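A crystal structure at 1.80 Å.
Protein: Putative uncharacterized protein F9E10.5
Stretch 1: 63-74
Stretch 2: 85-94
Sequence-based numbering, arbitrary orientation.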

ATOM      1  N   ARG A  63      -4.622  -2.489  -9.105  1.00 11.22           N
ATOM      2  CA  ARG A  63      -4.289  -3.734  -8.440  1.00 10.16           C
ATOM      3  C   ARG A  63      -4.093  -3.569  -6.947  1.00 10.57           C
ATOM      4  O   ARG A  63      -4.541  -4.424  -6.184  1.00 10.89           O
ATOM      5  N   ALA A  64      -3.410  -2.498  -6.538  1.00  9.76           N
ATOM      6  CA  ALA A  64      -3.209  -2.206  -5.111  1.00  9.38           C
ATOM      7  C   ALA A  64      -4.540  -1.893  -4.414  1.00  8.56           C
ATOM      8  O   ALA A  64      -4.772  -2.337  -3.297  1.00 10.09           O
ATOM      9  N   LEU A  65      -5.403  -1.120  -5.055  1.00  9.51           N
ATOM     10  CA  LEU A  65      -6.742  -0.840  -4.488  1.00 11.80           C
ATOM     11  C   LEU A  65      -7.496  -2.116  -4.197  1.00 13.45           C
ATOM     12  O   LEU A  65      -8.198  -2.232  -3.186  1.00 14.65           O
ATOM     13  N   LEU A  66      -7.428  -3.041  -5.151  1.00 12.97           N
ATOM     14  CA  LEU A  66      -8.245  -4.240  -5.072  1.00 14.31           C
ATOM     15  C   LEU A  66      -7.783  -5.138  -3.955  1.00 15.39           C
ATOM     16  O   LEU A  66      -8.548  -6.031  -3.523  1.00 18.58           O
ATOM     17  N   ILE A  67      -6.540  -4.941  -3.512  1.00 13.70           N
ATOM     18  CA  ILE A  67      -5.997  -5.619  -2.334  1.00 12.95           C
ATOM     19  C   ILE A  67      -6.248  -4.845  -1.039  1.00 13.81           C
ATOM     20  O   ILE A  67      -6.599  -5.438  -0.001  1.00 17.62           O
ATOM     21  N   LEU A  68      -6.022  -3.543  -1.085  1.00 13.16           N
ATOM     22  CA  LEU A  68      -5.910  -2.745   0.145  1.00 14.85           C
ATOM     23  C   LEU A  68      -7.194  -1.980   0.527  1.00 13.11           C
ATOM     24  O   LEU A  68      -7.332  -1.451   1.650  1.00 15.49           O
ATOM     25  N   HIS A  69      -8.141  -1.900  -0.403  1.00 13.96           N
ATOM     26  CA  HIS A  69      -9.368  -1.167  -0.147  1.00 13.29           C
ATOM     27  C   HIS A  69     -10.088  -1.821   1.036  1.00 14.57           C
ATOM     28  O   HIS A  69     -10.273  -3.039   1.048  1.00 13.70           O
ATOM     29  N   PRO A  70     -10.516  -1.014   2.040  1.00 15.45           N
ATOM     30  CA  PRO A  70     -11.053  -1.596   3.267  1.00 15.70           C
ATOM     31  C   PRO A  70     -12.235  -2.501   2.977  1.00 15.16           C
ATOM     32  O   PRO A  70     -12.451  -3.484   3.688  1.00 15.70           O
ATOM     33  N   ASP A  71     -13.013  -2.167   1.960  1.00 16.47           N
ATOM     34  CA  ASP A  71     -14.165  -2.983   1.589  1.00 17.22           C
ATOM     35  C   ASP A  71     -13.732  -4.341   1.054  1.00 16.70           C
ATOM     36  O   ASP A  71     -14.372  -5.353   1.335  1.00 16.92           O
ATOM     37  N   LYS A  72     -12.654  -4.365   0.273  1.00 15.84           N
ATOM     38  CA  LYS A  72     -12.104  -5.631  -0.243  1.00 14.66           C
ATOM     39  C   LYS A  72     -11.529  -6.519   0.866  1.00 16.57           C
ATOM     40  O   LYS A  72     -11.621  -7.751   0.814  1.00 15.68           O
ATOM     41  N   LEU A  73     -10.889  -5.897   1.845  1.00 15.39           N
ATOM     42  CA  LEU A  73     -10.288  -6.666   2.923  1.00 17.23           C
ATOM     43  C   LEU A  73     -11.374  -7.317   3.755  1.00 19.69           C
ATOM     44  O   LEU A  73     -11.231  -8.475   4.201  1.00 18.59           O
ATOM     45  N   GLN A  74     -12.402  -6.518   4.050  1.00 21.33           N
ATOM     46  CA  GLN A  74     -13.557  -6.998   4.811  1.00 24.69           C
ATOM     47  C   GLN A  74     -14.133  -8.161   4.024  1.00 24.87           C
ATOM     48  O   GLN A  74     -14.302  -9.254   4.554  1.00 26.79           O
ATOM     49  N   MET A  85      -3.173  -2.370   9.283  1.00 11.18           N
ATOM     50  CA  MET A  85      -1.985  -2.142   8.482  1.00 11.88           C
ATOM     51  C   MET A  85      -2.392  -1.592   7.126  1.00 10.96           C
ATOM     52  O   MET A  85      -1.793  -0.624   6.627  1.00  9.80           O
ATOM     53  N   ALA A  86      -3.414  -2.207   6.529  1.00 11.64           N
ATOM     54  CA  ALA A  86      -3.880  -1.801   5.201  1.00 11.69           C
ATOM     55  C   ALA A  86      -4.377  -0.355   5.215  1.00 12.98           C
ATOM     56  O   ALA A  86      -4.176   0.370   4.274  1.00 10.36           O
ATOM     57  N   GLU A  87      -5.089   0.028   6.267  1.00 12.74           N
ATOM     58  CA  GLU A  87      -5.629   1.380   6.335  1.00 12.25           C
ATOM     59  C   GLU A  87      -4.475   2.393   6.293  1.00 12.92           C
ATOM     60  O   GLU A  87      -4.543   3.421   5.579  1.00 12.39           O
ATOM     61  N   LYS A  88      -3.386   2.081   6.993  1.00 12.04           N
ATOM     62  CA  LYS A  88      -2.242   3.004   6.962  1.00 10.36           C
ATOM     63  C   LYS A  88      -1.599   3.042   5.595  1.00 11.49           C
ATOM     64  O   LYS A  88      -1.249   4.098   5.119  1.00 12.33           O
ATOM     65  N   VAL A  89      -1.418   1.873   4.967  1.00  9.85           N
ATOM     66  CA  VAL A  89      -0.783   1.840   3.656  1.00  9.94           C
ATOM     67  C   VAL A  89      -1.677   2.497   2.593  1.00 11.58           C
ATOM     68  O   VAL A  89      -1.218   3.267   1.717  1.00 11.98           O
ATOM     69  N   PHE A  90      -2.969   2.248   2.720  1.00 11.12           N
ATOM     70  CA  PHE A  90      -3.948   2.770   1.777  1.00 12.48           C
ATOM     71  C   PHE A  90      -3.990   4.286   1.855  1.00 12.65           C
ATOM     72  O   PHE A  90      -4.109   4.935   0.836  1.00 12.95           O
ATOM     73  N   GLU A  91      -3.946   4.838   3.067  1.00 12.98           N
ATOM     74  CA  GLU A  91      -3.814   6.317   3.218  1.00 13.16           C
ATOM     75  C   GLU A  91      -2.634   6.878   2.424  1.00 12.02           C
ATOM     76  O   GLU A  91      -2.784   7.892   1.718  1.00 10.63           O
ATOM     77  N   LEU A  92      -1.472   6.215   2.512  1.00 10.86           N
ATOM     78  CA  LEU A  92      -0.266   6.658   1.790  1.00 10.13           C
ATOM     79  C   LEU A  92      -0.482   6.565   0.307  1.00 10.50           C
ATOM     80  O   LEU A  92      -0.161   7.500  -0.418  1.00 11.45           O
ATOM     81  N   LEU A  93      -1.083   5.459  -0.132  1.00  9.36           N
ATOM     82  CA  LEU A  93      -1.328   5.234  -1.562  1.00 10.64           C
ATOM     83  C   LEU A  93      -2.261   6.313  -2.113  1.00 10.65           C
ATOM     84  O   LEU A  93      -1.993   6.894  -3.182  1.00 10.44           O
ATOM     85  N   GLN A  94      -3.339   6.615  -1.383  1.00 10.94           N
ATOM     86  CA  GLN A  94      -4.298   7.604  -1.893  1.00 11.65           C
ATOM     87  C   GLN A  94      -3.668   8.981  -2.049  1.00 11.55           C
ATOM     88  O   GLN A  94      -3.991   9.715  -2.983  1.00 10.57           O
TER

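Stretch 2 is a single helix throughout, and it runs close to antiparallel to the helix of residues 63-68: the N-to-C directions differ by 153° and the axes approach to 10.5 Å. The CA register follows from this, with Leu-68 nearest Ala-86 at 5.5 Å (CA to CA) and Ala-64 nearest Leu-93 at 8.5 Å (CA to CA). The helices therefore lie closest, by this measure, near the start of stretch 2, where an alanine faces the partner.

Met-85 opens the walk without touching stretch 1. Its CB points sideways, and its nearest side-chain approach is Met-85 CE to Leu-68 CD2, 6.7 Å. Ala-86 does point toward the partner, and its methyl meets two leucines: CB lies 3.1 Å from Leu-73 CD1, a tight approach for two carbons, and 3.7 Å from Leu-68 CD2. Both leucines adopt mt rotamers (chi1 -73° and chi2 157° for Leu-73, -75° and 173° for Leu-68). Because Leu-73 belongs to the helix of residues 70-74, this one methyl contacts both helical segments of stretch 1.

Glu-87 points sideways and Lys-88 is out of reach. Their charged ends pair with each other instead, in a long salt bridge with Lys-88 NZ 3.9 Å from Glu-87 OE1; neither contributes to the interface.

Val-89 points inward with chi1 at 174° (t). Its CG1 packs 3.6 Å from Leu-68 CD1, adding to the wall around that leucine.

Phe-90 loses the most area to the other stretch, 99 Å². Its CB points toward stretch 1, and chi1 of -171° (t) with chi2 of 65° sets the ring among four residues. Leu-65 approaches the ring edge, near its plane, with CD1 3.4 Å from Phe-90 CE1; its chi1 of -119° lies between wells, and although its CB points sideways, the end of the side chain comes nearer. Over one face lie His-69 CA, from the residue between the two helices, and Pro-70 CD, from the first residue of the second: His-69 CA is 4.1 Å from Phe-90 CE1, and Pro-70 CD is 4.2 Å from Phe-90 CE2. The His-69 side chain, with chi1 at -175° (t), has its CB directed away, yet ND1 lies 4.3 Å from Phe-90 CZ. The two rings are oblique, with centroids 5.8 Å apart and planes at 64°. Leu-68 CB completes the surroundings, 4.0 Å from Phe-90 CD1.

Glu-91 and Leu-92 are out of reach. Leu-93, an mt rotamer (chi1 -76°, chi2 -179°), points in and places CD1 3.3 Å from Leu-68 CD1 and 3.8 Å from Ala-64 CB. Leu-68 thus has neighbours at Ala-86, Val-89, Phe-90 and Leu-93, the four residues that form the hole for its knob. Gln-94 ends the stretch; its CG comes no nearer than 5.6 Å, to Leu-65 CD1, too far for contact.

The interface buries 404 Å², summed over both sides. No hydrogen bond or salt bridge crosses it, so the packing rests mainly on apolar side-chain contacts.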

ATOM      1  CB  ARG A  63      -3.098  -4.407  -9.109  1.00 12.37           C
ATOM      2  CG  ARG A  63      -3.434  -4.829 -10.527  1.00 15.70           C
ATOM      3  CD  ARG A  63      -2.566  -6.019 -10.929  1.00 26.45           C
ATOM      4  NE  ARG A  63      -2.813  -6.453 -12.307  1.00 32.56           N
ATOM      5  CZ  ARG A  63      -2.062  -6.079 -13.339  1.00 35.33           C
ATOM      6  NH1 ARG A  63      -1.038  -5.272 -13.138  1.00 35.19           N
ATOM      7  NH2 ARG A  63      -2.342  -6.493 -14.573  1.00 37.10           N
ATOM      8  CB  ALA A  64      -2.199  -1.033  -4.898  1.00  8.50           C
ATOM      9  CB  LEU A  65      -7.591  -0.080  -5.502  1.00 15.11           C
ATOM     10  CG  LEU A  65      -8.131   1.307  -5.208  1.00 20.45           C
ATOM     11  CD1 LEU A  65      -7.081   2.155  -4.502  1.00 25.15           C
ATOM     12  CD2 LEU A  65      -8.569   1.930  -6.535  1.00 16.97           C
ATOM     13  CB  LEU A  66      -8.257  -4.987  -6.409  1.00 13.75           C
ATOM     14  CG  LEU A  66      -8.991  -4.234  -7.517  1.00 15.08           C
ATOM     15  CD1 LEU A  66      -8.939  -5.066  -8.785  1.00 18.36           C
ATOM     16  CD2 LEU A  66     -10.448  -3.890  -7.151  1.00 19.01           C
ATOM     17  CB  ILE A  67      -4.483  -5.902  -2.484  1.00 11.72           C
ATOM     18  CG1 ILE A  67      -4.285  -6.839  -3.666  1.00 14.85           C
ATOM     19  CG2 ILE A  67      -3.865  -6.449  -1.159  1.00 12.66           C
ATOM     20  CD1 ILE A  67      -2.821  -7.116  -4.060  1.00 17.85           C
ATOM     21  CB  LEU A  68      -4.739  -1.763   0.006  1.00 13.69           C
ATOM     22  CG  LEU A  68      -3.357  -2.378   0.127  1.00 19.48           C
ATOM     23  CD1 LEU A  68      -2.340  -1.289  -0.217  1.00 25.37           C
ATOM     24  CD2 LEU A  68      -3.084  -2.953   1.529  1.00 25.71           C
ATOM     25  CB  HIS A  69     -10.260  -1.162  -1.410  1.00 12.14           C
ATOM     26  CG  HIS A  69     -11.488  -0.313  -1.268  1.00 13.61           C
ATOM     27  ND1 HIS A  69     -11.703   0.849  -1.986  1.00 14.69           N
ATOM     28  CD2 HIS A  69     -12.584  -0.487  -0.497  1.00 11.46           C
ATOM     29  CE1 HIS A  69     -12.877   1.357  -1.641  1.00  9.29           C
ATOM     30  NE2 HIS A  69     -13.434   0.551  -0.759  1.00 14.21           N
ATOM     31  CB  PRO A  70     -11.477  -0.349   4.109  1.00 14.68           C
ATOM     32  CG  PRO A  70     -11.537   0.731   3.166  1.00 17.08           C
ATOM     33  CD  PRO A  70     -10.645   0.450   2.029  1.00 14.29           C
ATOM     34  CB  ASP A  71     -15.040  -2.265   0.537  1.00 17.99           C
ATOM     35  CG  ASP A  71     -16.362  -2.985   0.281  1.00 17.70           C
ATOM     36  OD1 ASP A  71     -17.074  -3.248   1.264  1.00 18.49           O
ATOM     37  OD2 ASP A  71     -16.709  -3.275  -0.893  1.00 21.60           O
ATOM     38  CB  LYS A  72     -11.031  -5.371  -1.329  1.00 13.79           C
ATOM     39  CG  LYS A  72     -11.605  -4.937  -2.664  1.00 18.86           C
ATOM     40  CD  LYS A  72     -11.920  -6.105  -3.566  1.00 22.67           C
ATOM     41  CE  LYS A  72     -12.922  -5.688  -4.627  1.00 27.34           C
ATOM     42  NZ  LYS A  72     -13.519  -6.879  -5.279  1.00 30.52           N
ATOM     43  CB  LEU A  73      -9.478  -5.743   3.815  1.00 16.06           C
ATOM     44  CG  LEU A  73      -8.186  -5.312   3.142  1.00 17.13           C
ATOM     45  CD1 LEU A  73      -7.681  -4.005   3.744  1.00 21.93           C
ATOM     46  CD2 LEU A  73      -7.147  -6.449   3.200  1.00 23.86           C
ATOM     47  CB  GLN A  74     -14.611  -5.885   4.985  1.00 25.42           C
ATOM     48  CG  GLN A  74     -16.020  -6.379   5.306  1.00 31.82           C
ATOM     49  CD  GLN A  74     -16.137  -6.891   6.718  1.00 39.29           C
ATOM     50  OE1 GLN A  74     -16.850  -7.865   6.974  1.00 43.62           O
ATOM     51  NE2 GLN A  74     -15.429  -6.244   7.652  1.00 43.13           N
ATOM     52  CB  MET A  85      -1.236  -3.476   8.306  1.00 13.33           C
ATOM     53  CG  MET A  85       0.239  -3.349   8.286  1.00 23.12           C
ATOM     54  SD  MET A  85       0.950  -4.981   8.063  1.00 31.36           S
ATOM     55  CE  MET A  85       1.160  -4.894   6.290  1.00 26.29           C
ATOM     56  CB  ALA A  86      -4.989  -2.713   4.726  1.00 14.06           C
ATOM     57  CB  GLU A  87      -6.446   1.546   7.619  1.00 15.78           C
ATOM     58  CG  GLU A  87      -6.944   2.957   7.896  1.00 16.92           C
ATOM     59  CD  GLU A  87      -7.650   3.068   9.259  1.00 26.18           C
ATOM     60  OE1 GLU A  87      -7.106   3.751  10.147  1.00 30.21           O
ATOM     61  OE2 GLU A  87      -8.693   2.414   9.481  1.00 32.47           O
ATOM     62  CB  LYS A  88      -1.216   2.650   8.003  1.00  9.72           C
ATOM     63  CG  LYS A  88      -1.752   2.715   9.411  1.00 12.97           C
ATOM     64  CD  LYS A  88      -2.313   4.071   9.731  1.00 15.72           C
ATOM     65  CE  LYS A  88      -3.022   4.011  11.087  1.00 19.80           C
ATOM     66  NZ  LYS A  88      -3.697   5.298  11.388  1.00 26.72           N
ATOM     67  CB  VAL A  89      -0.414   0.399   3.266  1.00  9.17           C
ATOM     68  CG1 VAL A  89       0.110   0.359   1.848  1.00 11.40           C
ATOM     69  CG2 VAL A  89       0.640  -0.151   4.265  1.00 10.42           C
ATOM     70  CB  PHE A  90      -5.332   2.186   2.111  1.00 13.09           C
ATOM     71  CG  PHE A  90      -6.367   2.484   1.085  1.00 17.31           C
ATOM     72  CD1 PHE A  90      -6.255   1.968  -0.204  1.00 23.53           C
ATOM     73  CD2 PHE A  90      -7.426   3.303   1.377  1.00 18.00           C
ATOM     74  CE1 PHE A  90      -7.212   2.232  -1.143  1.00 27.39           C
ATOM     75  CE2 PHE A  90      -8.393   3.594   0.391  1.00 19.49           C
ATOM     76  CZ  PHE A  90      -8.268   3.078  -0.841  1.00 20.31           C
ATOM     77  CB  GLU A  91      -3.662   6.720   4.683  1.00 13.30           C
ATOM     78  CG  GLU A  91      -4.903   6.513   5.500  1.00 22.36           C
ATOM     79  CD  GLU A  91      -4.702   6.942   6.960  1.00 28.87           C
ATOM     80  OE1 GLU A  91      -3.537   7.198   7.390  1.00 27.10           O
ATOM     81  OE2 GLU A  91      -5.724   7.040   7.668  1.00 32.91           O
ATOM     82  CB  LEU A  92       0.957   5.844   2.197  1.00 10.28           C
ATOM     83  CG  LEU A  92       1.435   6.066   3.636  1.00  9.50           C
ATOM     84  CD1 LEU A  92       2.264   4.883   4.113  1.00 11.39           C
ATOM     85  CD2 LEU A  92       2.214   7.376   3.772  1.00 15.37           C
ATOM     86  CB  LEU A  93      -1.892   3.827  -1.804  1.00  9.43           C
ATOM     87  CG  LEU A  93      -0.838   2.726  -1.707  1.00 16.56           C
ATOM     88  CD1 LEU A  93      -1.478   1.368  -1.984  1.00 17.38           C
ATOM     89  CD2 LEU A  93       0.318   2.915  -2.697  1.00 17.60           C
ATOM     90  CB  GLN A  94      -5.516   7.697  -0.975  1.00 12.84           C
ATOM     91  CG  GLN A  94      -6.407   6.516  -1.041  1.00 14.57           C
ATOM     92  CD  GLN A  94      -7.866   6.926  -1.017  1.00 29.11           C
ATOM     93  OE1 GLN A  94      -8.458   7.102   0.050  1.00 30.97           O
ATOM     94  NE2 GLN A  94      -8.453   7.099  -2.212  1.00 28.35           N
TER